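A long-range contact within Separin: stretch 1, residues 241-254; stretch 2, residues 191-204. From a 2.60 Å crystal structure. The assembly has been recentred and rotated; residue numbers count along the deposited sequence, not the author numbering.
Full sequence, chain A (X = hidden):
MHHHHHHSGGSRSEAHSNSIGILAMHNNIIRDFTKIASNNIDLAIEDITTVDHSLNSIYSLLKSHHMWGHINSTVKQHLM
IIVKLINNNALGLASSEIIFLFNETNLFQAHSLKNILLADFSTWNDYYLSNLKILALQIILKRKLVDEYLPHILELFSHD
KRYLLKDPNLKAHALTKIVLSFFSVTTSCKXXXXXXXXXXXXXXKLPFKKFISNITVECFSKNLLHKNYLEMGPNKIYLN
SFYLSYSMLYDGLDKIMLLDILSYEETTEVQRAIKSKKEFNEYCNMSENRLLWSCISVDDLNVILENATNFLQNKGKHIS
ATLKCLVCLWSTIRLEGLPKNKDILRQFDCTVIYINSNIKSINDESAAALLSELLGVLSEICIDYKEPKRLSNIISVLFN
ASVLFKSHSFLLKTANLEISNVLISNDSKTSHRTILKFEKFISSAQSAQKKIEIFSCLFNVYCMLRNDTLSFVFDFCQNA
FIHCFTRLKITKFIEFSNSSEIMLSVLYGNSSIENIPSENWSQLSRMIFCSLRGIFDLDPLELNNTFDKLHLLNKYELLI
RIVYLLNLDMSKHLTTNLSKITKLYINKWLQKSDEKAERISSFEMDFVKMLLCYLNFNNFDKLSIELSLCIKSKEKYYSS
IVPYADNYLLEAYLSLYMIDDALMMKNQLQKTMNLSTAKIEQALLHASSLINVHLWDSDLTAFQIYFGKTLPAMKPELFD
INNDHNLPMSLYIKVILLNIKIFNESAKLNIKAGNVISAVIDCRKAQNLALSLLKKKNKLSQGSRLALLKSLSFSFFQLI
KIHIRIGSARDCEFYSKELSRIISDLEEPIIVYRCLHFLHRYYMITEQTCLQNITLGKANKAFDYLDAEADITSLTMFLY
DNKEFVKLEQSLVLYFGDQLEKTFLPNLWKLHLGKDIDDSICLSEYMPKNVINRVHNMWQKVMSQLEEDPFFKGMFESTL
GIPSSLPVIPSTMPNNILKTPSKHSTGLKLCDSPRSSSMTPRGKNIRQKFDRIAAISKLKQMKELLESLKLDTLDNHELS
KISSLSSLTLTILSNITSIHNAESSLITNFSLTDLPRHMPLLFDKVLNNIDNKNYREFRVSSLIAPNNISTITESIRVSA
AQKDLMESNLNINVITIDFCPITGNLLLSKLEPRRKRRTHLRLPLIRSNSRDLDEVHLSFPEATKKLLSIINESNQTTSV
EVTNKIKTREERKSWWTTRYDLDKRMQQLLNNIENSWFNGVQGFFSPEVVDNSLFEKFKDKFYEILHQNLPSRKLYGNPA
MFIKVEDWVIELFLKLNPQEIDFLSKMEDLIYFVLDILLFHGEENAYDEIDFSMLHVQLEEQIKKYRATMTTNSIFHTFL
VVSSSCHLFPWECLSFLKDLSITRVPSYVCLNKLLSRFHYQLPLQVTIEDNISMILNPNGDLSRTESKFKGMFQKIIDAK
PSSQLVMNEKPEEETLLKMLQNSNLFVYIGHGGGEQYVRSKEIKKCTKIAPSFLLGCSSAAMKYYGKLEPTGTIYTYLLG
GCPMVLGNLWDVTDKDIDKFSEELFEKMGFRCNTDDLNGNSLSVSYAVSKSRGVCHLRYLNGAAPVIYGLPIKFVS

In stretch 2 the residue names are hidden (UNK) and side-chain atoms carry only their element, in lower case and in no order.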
# COMPACT_ATOMS: atom_id res chain seq x y z
N SER A 241 -40.88 58.72 -22.10
CA SER A 241 -40.20 57.53 -22.60
C SER A 241 -40.43 57.34 -24.10
O SER A 241 -39.47 57.20 -24.87
CB SER A 241 -40.67 56.29 -21.83
OG SER A 241 -39.86 55.15 -22.09
N PHE A 242 -41.69 57.39 -24.52
CA PHE A 242 -42.06 57.16 -25.91
C PHE A 242 -41.42 58.15 -26.89
O PHE A 242 -40.85 57.74 -27.90
CB PHE A 242 -43.57 57.22 -26.06
CG PHE A 242 -44.25 55.96 -25.68
CD1 PHE A 242 -44.63 55.74 -24.37
CD2 PHE A 242 -44.51 54.99 -26.62
CE1 PHE A 242 -45.27 54.57 -24.01
CE2 PHE A 242 -45.15 53.82 -26.27
CZ PHE A 242 -45.53 53.61 -24.96
N TYR A 243 -41.54 59.44 -26.57
CA TYR A 243 -41.02 60.50 -27.42
C TYR A 243 -39.50 60.38 -27.55
O TYR A 243 -38.96 60.53 -28.64
CB TYR A 243 -41.41 61.88 -26.85
CG TYR A 243 -40.79 63.09 -27.56
CD1 TYR A 243 -39.54 63.59 -27.17
CD2 TYR A 243 -41.46 63.75 -28.58
CE1 TYR A 243 -38.98 64.70 -27.81
CE2 TYR A 243 -40.90 64.86 -29.22
CZ TYR A 243 -39.66 65.33 -28.83
OH TYR A 243 -39.10 66.43 -29.46
N LEU A 244 -38.83 60.10 -26.44
CA LEU A 244 -37.38 59.93 -26.45
C LEU A 244 -36.97 58.87 -27.46
O LEU A 244 -36.05 59.08 -28.25
CB LEU A 244 -36.86 59.56 -25.07
CG LEU A 244 -36.84 60.65 -24.00
CD1 LEU A 244 -36.16 60.15 -22.73
CD2 LEU A 244 -36.18 61.93 -24.53
N SER A 245 -37.66 57.73 -27.45
CA SER A 245 -37.37 56.67 -28.40
C SER A 245 -37.73 57.08 -29.82
O SER A 245 -37.07 56.70 -30.78
CB SER A 245 -38.11 55.40 -28.02
OG SER A 245 -37.73 54.99 -26.72
N TYR A 246 -38.70 57.98 -29.92
CA TYR A 246 -39.12 58.47 -31.20
C TYR A 246 -38.11 59.47 -31.70
O TYR A 246 -37.72 59.43 -32.85
CB TYR A 246 -40.48 59.15 -31.08
CG TYR A 246 -40.83 60.03 -32.25
CD1 TYR A 246 -41.31 59.50 -33.43
CD2 TYR A 246 -40.68 61.40 -32.17
CE1 TYR A 246 -41.63 60.31 -34.49
CE2 TYR A 246 -41.00 62.22 -33.23
CZ TYR A 246 -41.47 61.67 -34.39
OH TYR A 246 -41.79 62.48 -35.44
N SER A 247 -37.68 60.35 -30.81
CA SER A 247 -36.71 61.38 -31.15
C SER A 247 -35.49 60.81 -31.83
O SER A 247 -35.11 61.24 -32.91
CB SER A 247 -36.27 62.11 -29.89
OG SER A 247 -37.30 62.89 -29.36
N MET A 248 -34.92 59.81 -31.20
CA MET A 248 -33.75 59.14 -31.69
C MET A 248 -33.72 58.85 -33.16
O MET A 248 -32.74 59.12 -33.83
CB MET A 248 -33.64 57.83 -30.96
CG MET A 248 -33.17 58.01 -29.54
SD MET A 248 -31.38 57.99 -29.55
CE MET A 248 -31.08 58.81 -28.00
N LEU A 249 -34.77 58.26 -33.68
CA LEU A 249 -34.79 57.93 -35.08
C LEU A 249 -35.15 59.13 -35.93
O LEU A 249 -34.90 59.12 -37.13
CB LEU A 249 -35.74 56.77 -35.35
CG LEU A 249 -35.13 55.42 -35.00
CD1 LEU A 249 -34.90 55.34 -33.51
CD2 LEU A 249 -36.00 54.28 -35.48
N TYR A 250 -35.70 60.19 -35.34
CA TYR A 250 -36.08 61.32 -36.17
C TYR A 250 -35.33 62.62 -35.85
O TYR A 250 -35.69 63.70 -36.34
CB TYR A 250 -37.58 61.58 -36.05
CG TYR A 250 -38.44 60.49 -36.63
CD1 TYR A 250 -38.74 59.35 -35.90
CD2 TYR A 250 -38.97 60.61 -37.90
CE1 TYR A 250 -39.54 58.36 -36.42
CE2 TYR A 250 -39.77 59.62 -38.43
CZ TYR A 250 -40.05 58.50 -37.69
OH TYR A 250 -40.85 57.53 -38.22
N ASP A 251 -34.31 62.53 -35.00
CA ASP A 251 -33.45 63.67 -34.73
C ASP A 251 -32.74 64.05 -36.02
O ASP A 251 -32.16 63.20 -36.69
CB ASP A 251 -32.43 63.37 -33.63
CG ASP A 251 -32.82 63.98 -32.28
OD1 ASP A 251 -33.92 64.57 -32.18
OD2 ASP A 251 -32.02 63.86 -31.33
N GLY A 252 -32.81 65.33 -36.37
CA GLY A 252 -32.22 65.81 -37.60
C GLY A 252 -33.15 65.59 -38.78
O GLY A 252 -32.68 65.32 -39.89
N LEU A 253 -34.45 65.69 -38.54
CA LEU A 253 -35.49 65.54 -39.56
C LEU A 253 -36.67 66.45 -39.21
O LEU A 253 -36.51 67.37 -38.40
CB LEU A 253 -35.94 64.08 -39.69
CG LEU A 253 -34.92 63.10 -40.28
CD1 LEU A 253 -34.58 61.96 -39.31
CD2 LEU A 253 -35.40 62.56 -41.62
N ASP A 254 -37.84 66.21 -39.80
CA ASP A 254 -39.03 66.97 -39.40
C ASP A 254 -39.70 66.30 -38.19
O ASP A 254 -40.87 65.88 -38.24
CB ASP A 254 -40.04 67.10 -40.55
CG ASP A 254 -41.16 68.08 -40.22
OD1 ASP A 254 -40.84 69.26 -39.95
OD2 ASP A 254 -42.35 67.68 -40.22
N UNK A 191 -51.52 59.06 -29.38
CA UNK A 191 -50.21 59.68 -29.59
C UNK A 191 -49.06 58.73 -29.25
O UNK A 191 -48.13 58.56 -30.04
c UNK A 191 -48.61 61.38 -28.64
c UNK A 191 -50.69 60.81 -27.40
c UNK A 191 -50.07 60.98 -28.77
N UNK A 192 -49.13 58.11 -28.07
CA UNK A 192 -48.07 57.21 -27.60
C UNK A 192 -47.83 56.06 -28.57
O UNK A 192 -46.68 55.75 -28.91
c UNK A 192 -46.97 58.34 -25.14
c UNK A 192 -48.33 57.69 -25.11
c UNK A 192 -48.61 57.06 -23.76
c UNK A 192 -48.43 56.65 -26.22
N UNK A 193 -48.91 55.44 -29.01
CA UNK A 193 -48.82 54.41 -30.03
C UNK A 193 -48.28 54.96 -31.34
O UNK A 193 -47.33 54.39 -31.90
c UNK A 193 -51.28 53.37 -28.02
c UNK A 193 -51.65 52.54 -26.96
c UNK A 193 -50.66 50.68 -28.08
c UNK A 193 -50.18 53.76 -30.24
c UNK A 193 -51.35 51.20 -27.00
c UNK A 193 -50.60 52.86 -29.12
c UNK A 193 -50.29 51.51 -29.13
N UNK A 194 -48.87 56.07 -31.82
CA UNK A 194 -48.35 56.78 -32.97
C UNK A 194 -46.84 56.98 -32.94
O UNK A 194 -46.13 56.57 -33.85
N UNK A 195 -46.35 57.60 -31.87
CA UNK A 195 -44.92 57.83 -31.68
C UNK A 195 -44.11 56.54 -31.83
O UNK A 195 -43.08 56.52 -32.52
c UNK A 195 -45.05 59.92 -30.09
c UNK A 195 -45.21 60.22 -28.61
c UNK A 195 -44.66 58.45 -30.31
c UNK A 195 -44.00 60.83 -30.69
N UNK A 196 -44.57 55.47 -31.18
CA UNK A 196 -43.87 54.19 -31.22
C UNK A 196 -43.87 53.60 -32.63
O UNK A 196 -42.85 53.06 -33.08
n UNK A 196 -40.78 52.60 -27.93
c UNK A 196 -42.34 51.99 -29.78
c UNK A 196 -42.20 52.54 -28.38
c UNK A 196 -43.79 51.84 -30.19
c UNK A 196 -44.50 53.20 -30.24
N UNK A 197 -45.01 53.68 -33.31
CA UNK A 197 -45.19 53.12 -34.65
C UNK A 197 -44.30 53.81 -35.69
O UNK A 197 -43.72 53.14 -36.55
c UNK A 197 -46.86 53.06 -36.57
c UNK A 197 -46.89 51.81 -37.15
c UNK A 197 -47.25 52.78 -39.31
c UNK A 197 -47.22 54.04 -38.74
c UNK A 197 -47.09 51.67 -38.52
c UNK A 197 -47.03 54.18 -37.39
c UNK A 197 -46.65 53.22 -35.09
N UNK A 198 -44.22 55.13 -35.61
CA UNK A 198 -43.32 55.88 -36.49
C UNK A 198 -41.88 55.47 -36.20
O UNK A 198 -41.11 55.17 -37.12
c UNK A 198 -45.23 57.51 -38.12
c UNK A 198 -44.85 57.97 -36.72
c UNK A 198 -44.89 59.49 -36.62
c UNK A 198 -43.49 57.40 -36.31
N UNK A 199 -41.53 55.43 -34.92
CA UNK A 199 -40.20 55.02 -34.50
C UNK A 199 -39.83 53.66 -35.08
O UNK A 199 -38.75 53.51 -35.65
o UNK A 199 -39.95 54.19 -30.30
n UNK A 199 -38.13 52.91 -30.61
c UNK A 199 -38.83 54.36 -32.43
c UNK A 199 -39.01 53.81 -31.02
c UNK A 199 -40.11 54.99 -32.97
N UNK A 200 -40.73 52.68 -34.98
CA UNK A 200 -40.41 51.32 -35.43
C UNK A 200 -40.17 51.28 -36.94
O UNK A 200 -39.20 50.69 -37.41
c UNK A 200 -42.38 48.91 -33.13
c UNK A 200 -40.32 49.71 -31.48
o UNK A 200 -41.19 48.37 -29.72
c UNK A 200 -40.40 50.19 -32.78
c UNK A 200 -42.31 48.43 -31.83
c UNK A 200 -41.43 49.80 -33.62
c UNK A 200 -41.52 50.32 -35.05
c UNK A 200 -41.28 48.83 -31.01
N UNK A 201 -41.07 51.92 -37.68
CA UNK A 201 -40.98 51.96 -39.14
C UNK A 201 -39.67 52.59 -39.64
O UNK A 201 -39.11 52.15 -40.66
c UNK A 201 -42.21 52.70 -39.72
c UNK A 201 -43.40 51.75 -39.77
c UNK A 201 -44.39 52.05 -40.85
c UNK A 201 -41.90 53.27 -41.09
N UNK A 202 -39.17 53.59 -38.92
CA UNK A 202 -37.83 54.12 -39.19
C UNK A 202 -36.78 53.11 -38.77
O UNK A 202 -35.85 52.81 -39.51
c UNK A 202 -36.28 56.14 -38.78
c UNK A 202 -35.16 58.10 -39.89
c UNK A 202 -37.61 55.45 -38.46
c UNK A 202 -36.49 57.43 -39.55
n UNK A 202 -35.33 59.27 -40.82
N UNK A 203 -36.95 52.58 -37.56
CA UNK A 203 -35.98 51.69 -36.94
C UNK A 203 -35.74 50.43 -37.73
O UNK A 203 -34.62 49.89 -37.77
c UNK A 203 -36.44 51.32 -35.54
o UNK A 203 -36.60 51.79 -32.88
n UNK A 203 -35.17 50.14 -32.30
c UNK A 203 -35.76 50.94 -33.19
c UNK A 203 -35.36 50.78 -34.64
N UNK A 204 -36.80 49.94 -38.35
CA UNK A 204 -36.72 48.65 -39.01
C UNK A 204 -36.77 48.81 -40.50
O UNK A 204 -36.80 47.82 -41.25
c UNK A 204 -38.86 47.52 -36.22
c UNK A 204 -36.51 47.17 -36.48
c UNK A 204 -37.75 47.46 -37.04
c UNK A 204 -38.75 47.27 -34.87
c UNK A 204 -37.51 46.97 -34.33
c UNK A 204 -37.85 47.76 -38.51
c UNK A 204 -36.39 46.92 -35.14

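Position 191 carries three carbons, one bearing the other two, and its side chain makes no contact with stretch 1; branching at CB with no further atoms gives Val191. Position 192 has four carbons forked at the second. Its CB lies over one face of the Phe242 ring, 3° off the normal, and one terminal carbon approaches Phe242 CD1. This is Leu192, with CD2 3.6 Å from Phe242 CD1. Position 193, one carbon and a six-carbon ring without a heteroatom, points away: Phe193. Position 194 has no side-chain atoms and is Gly194; an ideal CB here would be crowded by Val191 O, at 3.2 Å.

Position 195 again shows four carbons forked at the second, directed toward stretch 1, with one tip over a face of the Tyr246 ring. It is Leu195, whose CD2 lies 3.6 Å from Tyr246 CG. At 196, four carbons in a row end in nitrogen, and the last carbon nears the Phe242 ring obliquely: Lys196, with CE 3.8 Å from Phe242 CD2. Position 197, one carbon plus an all-carbon ring, faces away and is Phe197. Position 198 has four carbons forked at the second; its CB meets the ring edge of Tyr246, 3.9 Å from Tyr246 CE1. This is Leu198.

Position 199 has three carbons, the third carrying oxygen and nitrogen, and reaches Ser245: Gln199, with OE1 3.2 Å from Ser245 CB. Lys196 NZ donates to Gln199 OE1 at 3.0 Å, supporting the amide's orientation. At 200, a six-carbon ring bearing oxygen points away: Tyr200. Position 201, four carbons forked at the first with one two-carbon arm, is Ile201; its end leads away. Position 202 has four carbons in a row ending in nitrogen, with a carbon over a face of Tyr250. This is Lys202: CD sits 4.2 Å from the Tyr250 ring centroid, 14° off the normal. Position 203, three carbons with terminal oxygen and nitrogen, is Gln203; Gln199 NE2 donates to Gln203 OE1 at 3.0 Å. Its close approach to Leu249 CD2 is a clash in the model and carries no weight. Position 204, one carbon and a plain six-carbon ring, points away: Phe204.

The helices run in broadly the same direction, 30° apart, with axes approaching to 8.6 Å and 817 Å² buried in total. Aliphatic groups cover faces of Phe242, Tyr246 and Tyr250, making the contact largely apolar. One hydrogen bond crosses it: Tyr250 OH donates to Leu198 O at 2.6 Å, anchoring the tyrosine to the neighbouring helix backbone.

Stretch 2, residues 191-204: VLFGLKFLQYIKQF
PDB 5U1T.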